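Local atomic coordinates of hypothetical protein (Parabacteroides merdae, PDB entry 4OO3), a protein that probably acts as an NAD(P)-dependent oxidoreductase, joining a Rossmann-fold dinucleotide-binding domain to a putative oxidoreductase C-terminal domain. Residues Tyr104-Leu109 and Glu132-Ile137; Ser117-Ala122 and Ile216-Thr221; Met144-Met149 and Pro421-Lys426; Phe232-Ile237 and Pro416-Pro421. One frame throughout, in Å; residues are numbered along the deposited sequence.

Contact 1: Tyr104-Leu109 and Glu132-Ile137; sequences YIKKTL and EECFAI
Cys134 faces Lys106 and Ile105 where two neighbouring helices of the Rossmann fold, 98-110 and 125-140, run side by side in the same direction. Their short segments lie 9.3 Å apart at closest approach and cross at 16°, as expected for helices that follow one another in successive beta-alpha-beta crossovers. The small cysteine suits a place where the backbones come near, the CA atoms of Lys106 and Cys134 being 5.2 Å apart. With SG anti to its own carbonyl carbon (chi1 -65°), it rests against the CB of Lys106 at 3.7 Å and meets CG2 of Ile105 at 3.8 Å. Leu109 reaches across one turn later, its CD1 packing on CB of Cys134 at 3.6 Å, while its own CB meets the branch methyl CG2 of Ile137 at 3.9 Å. Beta-branched isoleucine suits this spot because its two arms part, CG2 going to Leu109 and CD1 to CG of Lys106. No hydrogen bond joins the two segments, so they meet through apolar atoms and the aliphatic stem of the lysine. Toward solvent, the side chains of Lys106 and Glu133 pass obliquely without their charged atoms touching, an attraction probably weak. Beneath this layer, Ile105, Leu109 and Cys134 all rest on Leu145 of strand 145-147, and Ile105 and Leu109 also on Val115 of strand 114-117, so the pair lies against the parallel sheet. The same methyl CD1 of Leu109 that packs on the cysteine also lies 3.5 Å from the carbonyl O of Cys134.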
loop_
_atom_site.group_PDB
_atom_site.type_symbol
_atom_site.label_atom_id
_atom_site.label_comp_id
_atom_site.label_asym_id
_atom_site.label_seq_id
_atom_site.Cartn_x
_atom_site.Cartn_y
_atom_site.Cartn_z
ATOM N N TYR A 104 -15.346 -11.875 -0.807
ATOM C CA TYR A 104 -14.702 -12.707 0.205
ATOM C C TYR A 104 -14.729 -12.029 1.568
ATOM O O TYR A 104 -15.085 -12.637 2.574
ATOM C CB TYR A 104 -13.223 -12.942 -0.121
ATOM C CG TYR A 104 -12.878 -13.855 -1.278
ATOM C CD1 TYR A 104 -13.813 -14.718 -1.852
ATOM C CD2 TYR A 104 -11.573 -13.885 -1.762
ATOM C CE1 TYR A 104 -13.451 -15.562 -2.891
ATOM C CE2 TYR A 104 -11.208 -14.717 -2.798
ATOM C CZ TYR A 104 -12.147 -15.553 -3.357
ATOM O OH TYR A 104 -11.755 -16.373 -4.388
ATOM N N ILE A 105 -14.308 -10.768 1.598
ATOM C CA ILE A 105 -14.238 -10.011 2.843
ATOM C C ILE A 105 -15.600 -9.912 3.519
ATOM O O ILE A 105 -15.710 -10.127 4.720
ATOM C CB ILE A 105 -13.633 -8.603 2.622
ATOM C CG1 ILE A 105 -12.127 -8.723 2.341
ATOM C CG2 ILE A 105 -13.861 -7.713 3.840
ATOM C CD1 ILE A 105 -11.440 -7.426 1.956
ATOM N N LYS A 106 -16.634 -9.584 2.756
ATOM C CA LYS A 106 -17.972 -9.446 3.325
ATOM C C LYS A 106 -18.449 -10.741 4.009
ATOM O O LYS A 106 -18.897 -10.722 5.157
ATOM C CB LYS A 106 -18.981 -9.020 2.250
ATOM C CG LYS A 106 -20.263 -8.455 2.835
ATOM C CD LYS A 106 -21.448 -8.639 1.908
ATOM C CE LYS A 106 -21.966 -10.069 1.927
ATOM N NZ LYS A 106 -23.394 -10.125 1.503
ATOM N N LYS A 107 -18.332 -11.863 3.308
ATOM C CA LYS A 107 -18.835 -13.140 3.821
ATOM C C LYS A 107 -18.061 -13.607 5.039
ATOM O O LYS A 107 -18.617 -14.257 5.928
ATOM C CB LYS A 107 -18.791 -14.217 2.744
ATOM C CG LYS A 107 -19.603 -13.861 1.512
ATOM C CD LYS A 107 -20.082 -15.098 0.784
ATOM C CE LYS A 107 -21.286 -15.693 1.491
ATOM N NZ LYS A 107 -21.675 -16.984 0.879
ATOM N N THR A 108 -16.776 -13.267 5.080
ATOM C CA THR A 108 -15.935 -13.622 6.211
ATOM C C THR A 108 -16.338 -12.840 7.461
ATOM O O THR A 108 -16.413 -13.402 8.548
ATOM C CB THR A 108 -14.454 -13.387 5.882
ATOM O OG1 THR A 108 -14.095 -14.167 4.735
ATOM C CG2 THR A 108 -13.585 -13.793 7.035
ATOM N N LEU A 109 -16.593 -11.546 7.306
ATOM C CA LEU A 109 -16.997 -10.705 8.434
ATOM C C LEU A 109 -18.367 -11.112 8.985
ATOM O O LEU A 109 -18.547 -11.167 10.200
ATOM C CB LEU A 109 -16.999 -9.230 8.030
ATOM C CG LEU A 109 -15.631 -8.632 7.698
ATOM C CD1 LEU A 109 -15.801 -7.342 6.910
ATOM C CD2 LEU A 109 -14.808 -8.393 8.956
ATOM N N GLU A 132 -18.169 -0.539 2.166
ATOM C CA GLU A 132 -18.875 0.204 3.206
ATOM C C GLU A 132 -19.722 -0.721 4.068
ATOM O O GLU A 132 -19.738 -0.581 5.285
ATOM C CB GLU A 132 -19.776 1.280 2.602
ATOM C CG GLU A 132 -19.031 2.448 1.998
ATOM C CD GLU A 132 -19.978 3.461 1.405
ATOM O OE1 GLU A 132 -20.674 3.128 0.422
ATOM O OE2 GLU A 132 -20.037 4.578 1.941
ATOM N N GLU A 133 -20.434 -1.654 3.435
ATOM C CA GLU A 133 -21.212 -2.654 4.176
ATOM C C GLU A 133 -20.293 -3.503 5.079
ATOM O O GLU A 133 -20.614 -3.745 6.250
ATOM C CB GLU A 133 -22.007 -3.553 3.217
ATOM C CG GLU A 133 -23.160 -4.299 3.881
ATOM C CD GLU A 133 -23.850 -5.299 2.962
ATOM O OE1 GLU A 133 -23.584 -5.295 1.742
ATOM O OE2 GLU A 133 -24.671 -6.099 3.463
ATOM N N CYS A 134 -19.154 -3.931 4.527
ATOM C CA CYS A 134 -18.135 -4.672 5.281
ATOM C C CYS A 134 -17.756 -3.953 6.571
ATOM O O CYS A 134 -17.712 -4.563 7.644
ATOM C CB CYS A 134 -16.865 -4.878 4.445
ATOM S SG CYS A 134 -17.049 -5.928 2.989
ATOM N N PHE A 135 -17.488 -2.655 6.471
ATOM C CA PHE A 135 -17.156 -1.878 7.661
ATOM C C PHE A 135 -18.334 -1.764 8.626
ATOM O O PHE A 135 -18.141 -1.758 9.842
ATOM C CB PHE A 135 -16.604 -0.502 7.284
ATOM C CG PHE A 135 -15.144 -0.525 6.904
ATOM C CD1 PHE A 135 -14.189 -0.944 7.810
ATOM C CD2 PHE A 135 -14.731 -0.121 5.652
ATOM C CE1 PHE A 135 -12.853 -0.970 7.472
ATOM C CE2 PHE A 135 -13.393 -0.140 5.307
ATOM C CZ PHE A 135 -12.452 -0.566 6.218
ATOM N N ALA A 136 -19.550 -1.697 8.086
ATOM C CA ALA A 136 -20.760 -1.685 8.915
ATOM C C ALA A 136 -20.931 -3.018 9.647
ATOM O O ALA A 136 -21.259 -3.046 10.835
ATOM C CB ALA A 136 -21.985 -1.381 8.069
ATOM N N ILE A 137 -20.700 -4.121 8.941
ATOM C CA ILE A 137 -20.782 -5.448 9.553
ATOM C C ILE A 137 -19.705 -5.623 10.620
ATOM O O ILE A 137 -19.979 -6.135 11.704
ATOM C CB ILE A 137 -20.665 -6.567 8.503
ATOM C CG1 ILE A 137 -21.884 -6.553 7.573
ATOM C CG2 ILE A 137 -20.543 -7.933 9.172
ATOM C CD1 ILE A 137 -21.608 -7.197 6.229
#

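Contact 2: Ser117-Ala122 and Ile216-Thr221; sequences SDKPMA and IVDVTT
The turn that leaves strand 114-117 of the Rossmann sheet brings Lys119 and Pro120 against Asp218 and Thr221, at the entry to helix 220-231 of the C-terminal region. The polar core is a salt bridge, with Lys119 NZ hydrogen-bonded to OD1 of Asp218 at 2.7 Å. The amine meets the carboxylate on its syn side but 33° out of its plane, and the two side chains cross at about a right angle. Lysine suits the place because its amine pairs with the carboxylate, and its flexible chain, with CG between the backbone N and the carbonyl carbon (chi1 45°) and further bends at chi2 and chi3, brings NZ there. The other carboxylate oxygen, OD2, is bonded by Gln212, so the aspartate is gripped at both oxygens. Lys119 and Pro120 are joined by a cis peptide bond, consistent with the Glu-Lys-Pro motif of the Gfo/Idh/MocA dehydrogenases, here with aspartate in the first position; in relatives this lysine lies at the active site. A methionine in place of Lys119 would probably leave OD1 of Asp218 without its mate and loosen the tie between the two domains. Packing contacts lie beside the bridge. CB of Lys119 touches the methyl CG2 of Thr221 at 3.7 Å, and CB of Pro120 lies 3.5 Å from the carbonyl O of Val217, the compact ring setting its CB and CG beside that carbonyl. A water bridges the segments, donating to Ala122 O at 2.8 Å and to Val217 O at 2.7 Å.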
loop_
_atom_site.group_PDB
_atom_site.type_symbol
_atom_site.label_atom_id
_atom_site.label_comp_id
_atom_site.label_asym_id
_atom_site.label_seq_id
_atom_site.Cartn_x
_atom_site.Cartn_y
_atom_site.Cartn_z
ATOM N N SER A 117 -6.497 -7.569 5.163
ATOM C CA SER A 117 -6.406 -7.676 3.717
ATOM C C SER A 117 -5.329 -6.755 3.201
ATOM O O SER A 117 -5.187 -5.630 3.666
ATOM C CB SER A 117 -7.737 -7.292 3.077
ATOM O OG SER A 117 -7.607 -7.165 1.671
ATOM N N ASP A 118 -4.573 -7.230 2.225
ATOM C CA ASP A 118 -3.739 -6.351 1.440
ATOM C C ASP A 118 -4.629 -5.354 0.688
ATOM O O ASP A 118 -5.830 -5.578 0.493
ATOM C CB ASP A 118 -2.921 -7.157 0.433
ATOM C CG ASP A 118 -1.688 -6.411 -0.051
ATOM O OD1 ASP A 118 -1.428 -5.282 0.433
ATOM O OD2 ASP A 118 -0.968 -6.968 -0.905
ATOM N N LYS A 119 -4.042 -4.239 0.289
ATOM C CA LYS A 119 -4.701 -3.328 -0.639
ATOM C C LYS A 119 -4.784 -3.936 -2.044
ATOM O O LYS A 119 -4.035 -4.858 -2.372
ATOM C CB LYS A 119 -3.971 -1.980 -0.684
ATOM C CG LYS A 119 -2.443 -2.061 -0.769
ATOM C CD LYS A 119 -1.874 -1.618 -2.101
ATOM C CE LYS A 119 -2.081 -2.636 -3.198
ATOM N NZ LYS A 119 -1.045 -2.463 -4.241
ATOM N N PRO A 120 -5.721 -3.449 -2.879
ATOM C CA PRO A 120 -6.849 -2.577 -2.582
ATOM C C PRO A 120 -8.076 -3.400 -2.210
ATOM O O PRO A 120 -8.386 -4.384 -2.892
ATOM C CB PRO A 120 -7.089 -1.862 -3.915
ATOM C CG PRO A 120 -6.658 -2.841 -4.944
ATOM C CD PRO A 120 -5.609 -3.723 -4.328
HETATM N N MSE A 121 -8.767 -2.992 -1.148
HETATM C CA MSE A 121 -9.993 -3.672 -0.683
HETATM C C MSE A 121 -11.194 -3.372 -1.533
HETATM O O MSE A 121 -12.231 -4.010 -1.378
HETATM C CB MSE A 121 -10.271 -3.302 0.779
HETATM C CG MSE A 121 -9.140 -3.831 1.657
HETATM SE SE MSE A 121 -9.739 -3.967 3.529
HETATM C CE MSE A 121 -9.876 -2.039 3.857
ATOM N N ALA A 122 -11.078 -2.395 -2.429
ATOM C CA ALA A 122 -12.095 -2.153 -3.459
ATOM C C ALA A 122 -11.425 -1.605 -4.714
ATOM O O ALA A 122 -10.500 -0.796 -4.603
ATOM C CB ALA A 122 -13.157 -1.185 -2.957
ATOM N N ILE A 216 -4.993 2.950 -11.620
ATOM C CA ILE A 216 -5.503 4.111 -10.903
ATOM C C ILE A 216 -6.146 3.772 -9.537
ATOM O O ILE A 216 -6.375 4.673 -8.734
ATOM C CB ILE A 216 -6.474 4.916 -11.814
ATOM C CG1 ILE A 216 -6.740 6.317 -11.261
ATOM C CG2 ILE A 216 -7.791 4.177 -12.019
ATOM C CD1 ILE A 216 -7.550 7.176 -12.205
ATOM N N VAL A 217 -6.415 2.494 -9.258
ATOM C CA VAL A 217 -7.037 2.098 -7.977
ATOM C C VAL A 217 -6.136 1.215 -7.106
ATOM O O VAL A 217 -6.504 0.866 -5.985
ATOM C CB VAL A 217 -8.399 1.378 -8.190
ATOM C CG1 VAL A 217 -9.280 2.163 -9.151
ATOM C CG2 VAL A 217 -8.220 -0.058 -8.677
ATOM N N ASP A 218 -4.958 0.877 -7.618
ATOM C CA ASP A 218 -4.093 -0.126 -7.005
ATOM C C ASP A 218 -2.996 0.558 -6.166
ATOM O O ASP A 218 -3.200 0.820 -4.990
ATOM C CB ASP A 218 -3.543 -1.043 -8.106
ATOM C CG ASP A 218 -2.670 -2.163 -7.574
ATOM O OD1 ASP A 218 -2.684 -2.385 -6.342
ATOM O OD2 ASP A 218 -1.988 -2.829 -8.401
ATOM N N VAL A 219 -1.855 0.878 -6.763
ATOM C CA VAL A 219 -0.757 1.511 -6.020
ATOM C C VAL A 219 -1.153 2.896 -5.513
ATOM O O VAL A 219 -0.615 3.342 -4.510
ATOM C CB VAL A 219 0.538 1.573 -6.877
ATOM C CG1 VAL A 219 1.580 2.537 -6.310
ATOM C CG2 VAL A 219 1.136 0.184 -7.004
ATOM N N THR A 220 -2.096 3.565 -6.190
ATOM C CA THR A 220 -2.596 4.879 -5.743
ATOM C C THR A 220 -3.155 4.818 -4.320
ATOM O O THR A 220 -3.167 5.819 -3.596
ATOM C CB THR A 220 -3.739 5.409 -6.635
ATOM O OG1 THR A 220 -4.781 4.427 -6.704
ATOM C CG2 THR A 220 -3.246 5.737 -8.044
ATOM N N THR A 221 -3.669 3.658 -3.940
ATOM C CA THR A 221 -4.114 3.427 -2.568
ATOM C C THR A 221 -3.042 3.911 -1.588
ATOM O O THR A 221 -3.321 4.736 -0.730
ATOM C CB THR A 221 -4.446 1.937 -2.362
ATOM O OG1 THR A 221 -5.548 1.591 -3.206
ATOM C CG2 THR A 221 -4.824 1.626 -0.921
HETATM O O HOH W 1 -8.762 1.434 -4.637
#

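Contact 3: Met144-Met149 and Pro421-Lys426; sequences MLYDIM and PNMLAK
Asp147 and Lys426 join the edge strand 145-147 of the parallel Rossmann sheet to the long helix 419-439 of the C-terminal region. Strand and helix segments approach to 10.2 Å between axes with 55° between their directions, and the long chains of Met423 and Lys426 cover most of that separation. The ionic part is a buried salt bridge: Asp147 OD2 and Lys426 NZ meet tip to tip at 2.7 Å. OD2 has a second partner in the hydroxyl of Tyr427, which helps to satisfy the buried carboxylate. The remaining contacts involve selenomethionines. SE of Met149 comes up to Lys426 NZ at 3.4 Å, a soft, polarisable neighbour for the amine. Met423 and Asp147 lie alongside each other, pointing opposite ways, with Met423 SE 3.4 Å from Asp147 OD1. The unbranched chain of Met423, bent at chi3, brings its tip to the strand, where CE lies 3.6 Å from the carbonyl O of Leu145. Met423 also makes a Met-aromatic contact, its SE standing 5.2 Å from the centroid of the Tyr146 ring and obliquely placed, 56° off the normal. The phenol hydroxyl of that ring is bonded to Glu419. The terminal methyl CE of Met423 lies near the ring plane, at the edge, 4.0 Å from Tyr146 CD1.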
loop_
_atom_site.group_PDB
_atom_site.type_symbol
_atom_site.label_atom_id
_atom_site.label_comp_id
_atom_site.label_asym_id
_atom_site.label_seq_id
_atom_site.Cartn_x
_atom_site.Cartn_y
_atom_site.Cartn_z
HETATM N N MSE A 144 -12.683 -6.617 13.453
HETATM C CA MSE A 144 -11.855 -5.657 12.763
HETATM C C MSE A 144 -11.682 -6.023 11.323
HETATM O O MSE A 144 -11.529 -7.192 10.985
HETATM C CB MSE A 144 -10.483 -5.623 13.404
HETATM C CG MSE A 144 -10.409 -4.497 14.426
HETATM SE SE MSE A 144 -8.678 -4.636 15.341
HETATM C CE MSE A 144 -7.587 -4.505 13.725
ATOM N N LEU A 145 -11.721 -5.002 10.474
ATOM C CA LEU A 145 -11.298 -5.090 9.081
ATOM C C LEU A 145 -10.154 -4.098 8.921
ATOM O O LEU A 145 -10.297 -2.934 9.276
ATOM C CB LEU A 145 -12.463 -4.727 8.138
ATOM C CG LEU A 145 -12.154 -4.574 6.642
ATOM C CD1 LEU A 145 -11.497 -5.825 6.066
ATOM C CD2 LEU A 145 -13.424 -4.254 5.876
ATOM N N TYR A 146 -9.022 -4.553 8.395
ATOM C CA TYR A 146 -7.839 -3.698 8.265
ATOM C C TYR A 146 -7.098 -3.997 6.977
ATOM O O TYR A 146 -7.063 -5.148 6.540
ATOM C CB TYR A 146 -6.907 -3.926 9.451
ATOM C CG TYR A 146 -5.960 -2.790 9.752
ATOM C CD1 TYR A 146 -6.424 -1.489 9.871
ATOM C CD2 TYR A 146 -4.606 -3.018 9.969
ATOM C CE1 TYR A 146 -5.567 -0.445 10.167
ATOM C CE2 TYR A 146 -3.741 -1.973 10.264
ATOM C CZ TYR A 146 -4.234 -0.692 10.358
ATOM O OH TYR A 146 -3.407 0.356 10.652
ATOM N N ASP A 147 -6.523 -2.967 6.360
ATOM C CA ASP A 147 -5.616 -3.189 5.240
ATOM C C ASP A 147 -4.161 -2.870 5.596
ATOM O O ASP A 147 -3.852 -2.496 6.718
ATOM C CB ASP A 147 -6.098 -2.501 3.941
ATOM C CG ASP A 147 -6.142 -0.982 4.025
ATOM O OD1 ASP A 147 -5.674 -0.377 5.017
ATOM O OD2 ASP A 147 -6.650 -0.391 3.047
ATOM N N ILE A 148 -3.271 -3.055 4.631
ATOM C CA ILE A 148 -1.846 -3.055 4.881
ATOM C C ILE A 148 -1.163 -1.874 4.184
ATOM O O ILE A 148 -0.761 -1.973 3.021
ATOM C CB ILE A 148 -1.244 -4.401 4.426
ATOM C CG1 ILE A 148 -1.963 -5.548 5.154
ATOM C CG2 ILE A 148 0.256 -4.434 4.699
ATOM C CD1 ILE A 148 -1.693 -6.927 4.590
HETATM N N MSE A 149 -1.054 -0.760 4.914
HETATM C CA MSE A 149 -0.391 0.454 4.438
HETATM C C MSE A 149 1.043 0.465 4.932
HETATM O O MSE A 149 1.361 1.050 5.963
HETATM C CB MSE A 149 -1.137 1.695 4.943
HETATM C CG MSE A 149 -2.583 1.753 4.466
HETATM SE SE MSE A 149 -2.637 2.090 2.529
HETATM C CE MSE A 149 -3.140 0.309 1.894
ATOM N N PRO A 421 -12.860 5.516 9.012
ATOM C CA PRO A 421 -13.310 6.582 8.111
ATOM C C PRO A 421 -12.265 6.967 7.047
ATOM O O PRO A 421 -12.634 7.239 5.914
ATOM C CB PRO A 421 -13.629 7.756 9.053
ATOM C CG PRO A 421 -13.044 7.399 10.375
ATOM C CD PRO A 421 -12.945 5.908 10.430
ATOM N N ASN A 422 -10.983 6.956 7.404
ATOM C CA ASN A 422 -9.920 7.311 6.452
ATOM C C ASN A 422 -9.602 6.237 5.413
ATOM O O ASN A 422 -9.197 6.576 4.294
ATOM C CB ASN A 422 -8.652 7.746 7.188
ATOM C CG ASN A 422 -8.860 9.028 7.985
ATOM O OD1 ASN A 422 -9.954 9.598 7.999
ATOM N ND2 ASN A 422 -7.808 9.491 8.641
HETATM N N MSE A 423 -9.787 4.963 5.762
HETATM C CA MSE A 423 -9.714 3.882 4.769
HETATM C C MSE A 423 -10.826 4.090 3.759
HETATM O O MSE A 423 -10.603 4.024 2.545
HETATM C CB MSE A 423 -9.807 2.491 5.408
HETATM C CG MSE A 423 -8.496 2.089 6.078
HETATM SE SE MSE A 423 -8.560 0.236 6.734
HETATM C CE MSE A 423 -9.556 0.489 8.410
ATOM N N LEU A 424 -12.027 4.379 4.246
ATOM C CA LEU A 424 -13.149 4.682 3.362
ATOM C C LEU A 424 -12.913 5.924 2.500
ATOM O O LEU A 424 -13.198 5.902 1.309
ATOM C CB LEU A 424 -14.436 4.841 4.163
ATOM C CG LEU A 424 -15.050 3.545 4.691
ATOM C CD1 LEU A 424 -16.252 3.880 5.560
ATOM C CD2 LEU A 424 -15.442 2.627 3.541
ATOM N N ALA A 425 -12.389 7.001 3.084
ATOM C CA ALA A 425 -12.095 8.210 2.300
ATOM C C ALA A 425 -11.083 7.913 1.205
ATOM O O ALA A 425 -11.198 8.413 0.086
ATOM C CB ALA A 425 -11.594 9.336 3.195
ATOM N N LYS A 426 -10.113 7.069 1.541
ATOM C CA LYS A 426 -9.066 6.665 0.628
ATOM C C LYS A 426 -9.662 5.943 -0.568
ATOM O O LYS A 426 -9.393 6.308 -1.717
ATOM C CB LYS A 426 -8.108 5.731 1.364
ATOM C CG LYS A 426 -6.873 5.315 0.596
ATOM C CD LYS A 426 -6.465 3.881 0.910
ATOM C CE LYS A 426 -6.336 3.611 2.393
ATOM N NZ LYS A 426 -6.048 2.199 2.716
#

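Contact 4: Phe232-Ile237 and Pro416-Pro421; sequences FPDQII and PDWEVP
Asp234 lies over the indole of Trp418 where two beta turns meet, a type II turn from Phe232 to Gln235 and a type I turn from Pro416 to Glu419 that leads into helix 419-439. Pro233 suits the second position of its turn, and Asp234, at the third, takes left-handed backbone angles (phi 61°). This presents its CA to the face of the five-membered ring as a CH-pi contact, Asp234 CA 3.9 Å from Trp418 CD1. The carboxylate lies nearly parallel to the indole, 18° apart. Asp234 OD1 is 3.4 Å from Trp418 NE1, but at a poor angle for a hydrogen bond; its salt bridge is to Arg161. CG of Trp418 lies between its backbone N and carbonyl carbon (chi1 51°), and tryptophan suits the place, its broad flat indole offering one face to Asp234 and the other to Glu419 CG. An alanine in place of Trp418 would probably leave Asp234 without its aromatic neighbour and open a gap between the turns. Ile236 spreads its branches: CG1 meets CB of Trp418 at 4.1 Å, while CG2 packs on CG of Pro421 at 3.8 Å. A water joins the backbones, donating to Ile237 O at 2.6 Å and to Pro421 O at 2.8 Å.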
loop_
_atom_site.group_PDB
_atom_site.type_symbol
_atom_site.label_atom_id
_atom_site.label_comp_id
_atom_site.label_asym_id
_atom_site.label_seq_id
_atom_site.Cartn_x
_atom_site.Cartn_y
_atom_site.Cartn_z
ATOM N N PHE A 232 -2.420 15.367 6.944
ATOM C CA PHE A 232 -3.521 15.580 7.890
ATOM C C PHE A 232 -3.443 14.574 9.044
ATOM O O PHE A 232 -4.399 13.830 9.289
ATOM C CB PHE A 232 -4.874 15.472 7.168
ATOM C CG PHE A 232 -4.997 16.372 5.967
ATOM C CD1 PHE A 232 -4.482 15.984 4.741
ATOM C CD2 PHE A 232 -5.618 17.607 6.070
ATOM C CE1 PHE A 232 -4.583 16.811 3.634
ATOM C CE2 PHE A 232 -5.729 18.438 4.972
ATOM C CZ PHE A 232 -5.210 18.041 3.751
ATOM N N PRO A 233 -2.314 14.573 9.785
ATOM C CA PRO A 233 -2.073 13.513 10.765
ATOM C C PRO A 233 -3.227 13.334 11.752
ATOM O O PRO A 233 -3.659 14.291 12.379
ATOM C CB PRO A 233 -0.805 13.972 11.502
ATOM C CG PRO A 233 -0.192 15.027 10.645
ATOM C CD PRO A 233 -1.317 15.655 9.885
ATOM N N ASP A 234 -3.734 12.110 11.850
ATOM C CA ASP A 234 -4.757 11.749 12.835
ATOM C C ASP A 234 -6.081 12.526 12.714
ATOM O O ASP A 234 -6.917 12.440 13.603
ATOM C CB ASP A 234 -4.194 11.884 14.258
ATOM C CG ASP A 234 -3.000 10.981 14.504
ATOM O OD1 ASP A 234 -2.748 10.078 13.682
ATOM O OD2 ASP A 234 -2.315 11.164 15.530
ATOM N N GLN A 235 -6.269 13.266 11.625
ATOM C CA GLN A 235 -7.543 13.936 11.362
ATOM C C GLN A 235 -8.492 12.966 10.667
ATOM O O GLN A 235 -8.103 12.283 9.715
ATOM C CB GLN A 235 -7.341 15.167 10.480
ATOM C CG GLN A 235 -6.432 16.225 11.087
ATOM C CD GLN A 235 -6.178 17.373 10.137
ATOM O OE1 GLN A 235 -7.084 17.826 9.442
ATOM N NE2 GLN A 235 -4.939 17.845 10.091
ATOM N N ILE A 236 -9.734 12.919 11.149
ATOM C CA ILE A 236 -10.775 12.080 10.567
ATOM C C ILE A 236 -11.249 12.727 9.278
ATOM O O ILE A 236 -11.708 13.860 9.298
ATOM C CB ILE A 236 -11.965 11.918 11.534
ATOM C CG1 ILE A 236 -11.502 11.198 12.808
ATOM C CG2 ILE A 236 -13.112 11.166 10.865
ATOM C CD1 ILE A 236 -12.584 10.954 13.831
ATOM N N ILE A 237 -11.122 12.022 8.157
ATOM C CA ILE A 237 -11.575 12.543 6.866
ATOM C C ILE A 237 -12.984 12.018 6.596
ATOM O O ILE A 237 -13.199 10.801 6.570
ATOM C CB ILE A 237 -10.647 12.114 5.706
ATOM C CG1 ILE A 237 -9.164 12.408 6.017
ATOM C CG2 ILE A 237 -11.067 12.783 4.400
ATOM C CD1 ILE A 237 -8.818 13.872 6.188
ATOM N N PRO A 416 -7.878 2.829 16.233
ATOM C CA PRO A 416 -8.044 4.255 16.542
ATOM C C PRO A 416 -9.078 4.964 15.651
ATOM O O PRO A 416 -9.290 4.571 14.499
ATOM C CB PRO A 416 -6.641 4.841 16.329
ATOM C CG PRO A 416 -5.841 3.783 15.649
ATOM C CD PRO A 416 -6.468 2.473 15.998
ATOM N N ASP A 417 -9.690 6.005 16.211
ATOM C CA ASP A 417 -10.778 6.777 15.598
ATOM C C ASP A 417 -10.712 6.943 14.091
ATOM O O ASP A 417 -11.680 6.675 13.381
ATOM C CB ASP A 417 -10.802 8.193 16.201
ATOM C CG ASP A 417 -11.460 8.246 17.563
ATOM O OD1 ASP A 417 -11.790 7.176 18.132
ATOM O OD2 ASP A 417 -11.651 9.377 18.063
ATOM N N TRP A 418 -9.569 7.421 13.620
ATOM C CA TRP A 418 -9.441 7.894 12.241
ATOM C C TRP A 418 -9.325 6.783 11.190
ATOM O O TRP A 418 -9.556 7.036 10.010
ATOM C CB TRP A 418 -8.251 8.863 12.128
ATOM C CG TRP A 418 -6.965 8.321 12.698
ATOM C CD1 TRP A 418 -6.505 8.483 13.976
ATOM C CD2 TRP A 418 -5.991 7.515 12.023
ATOM N NE1 TRP A 418 -5.307 7.835 14.132
ATOM C CE2 TRP A 418 -4.962 7.240 12.948
ATOM C CE3 TRP A 418 -5.881 7.010 10.721
ATOM C CZ2 TRP A 418 -3.838 6.478 12.619
ATOM C CZ3 TRP A 418 -4.762 6.252 10.391
ATOM C CH2 TRP A 418 -3.755 5.994 11.340
ATOM N N GLU A 419 -8.994 5.561 11.607
ATOM C CA GLU A 419 -8.612 4.503 10.656
ATOM C C GLU A 419 -9.720 4.072 9.683
ATOM O O GLU A 419 -9.504 4.070 8.473
ATOM C CB GLU A 419 -8.032 3.285 11.387
ATOM C CG GLU A 419 -6.563 3.450 11.777
ATOM C CD GLU A 419 -5.592 3.045 10.676
ATOM O OE1 GLU A 419 -5.960 3.071 9.480
ATOM O OE2 GLU A 419 -4.442 2.679 11.002
ATOM N N VAL A 420 -10.890 3.705 10.196
ATOM C CA VAL A 420 -11.974 3.244 9.335
ATOM C C VAL A 420 -12.479 4.366 8.432
ATOM O O VAL A 420 -12.499 4.204 7.205
ATOM C CB VAL A 420 -13.131 2.617 10.137
ATOM C CG1 VAL A 420 -14.350 2.379 9.246
ATOM C CG2 VAL A 420 -12.674 1.316 10.778
ATOM N N PRO A 421 -12.860 5.516 9.012
ATOM C CA PRO A 421 -13.310 6.582 8.111
ATOM C C PRO A 421 -12.265 6.967 7.047
ATOM O O PRO A 421 -12.634 7.239 5.914
ATOM C CB PRO A 421 -13.629 7.756 9.053
ATOM C CG PRO A 421 -13.044 7.399 10.375
ATOM C CD PRO A 421 -12.945 5.908 10.430
HETATM O O HOH W 2 -14.631 9.063 5.228
#

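Overall arrangement
Contact 1 lies within the Rossmann domain, about 20 Å from the chain centre, and contacts 2 and 3 carry the link from that domain to the C-terminal region. Contact 4 belongs to the latter. Centres of contacts 2 and 3 are about 10 Å apart, as are those of contacts 3 and 4, which share Pro421 and helix 419-439. Contacts 1 and 2 alternate along the chain, as do 2 and 3, whereas contact 4 nests inside the loop closed by contact 3. Phe135 of helix 125-140 touches residues of all three other contacts, while strands 114-117 and 145-147 are sheet neighbours. The last helix thus returns to the Rossmann sheet, tying the chain's late part to its early one.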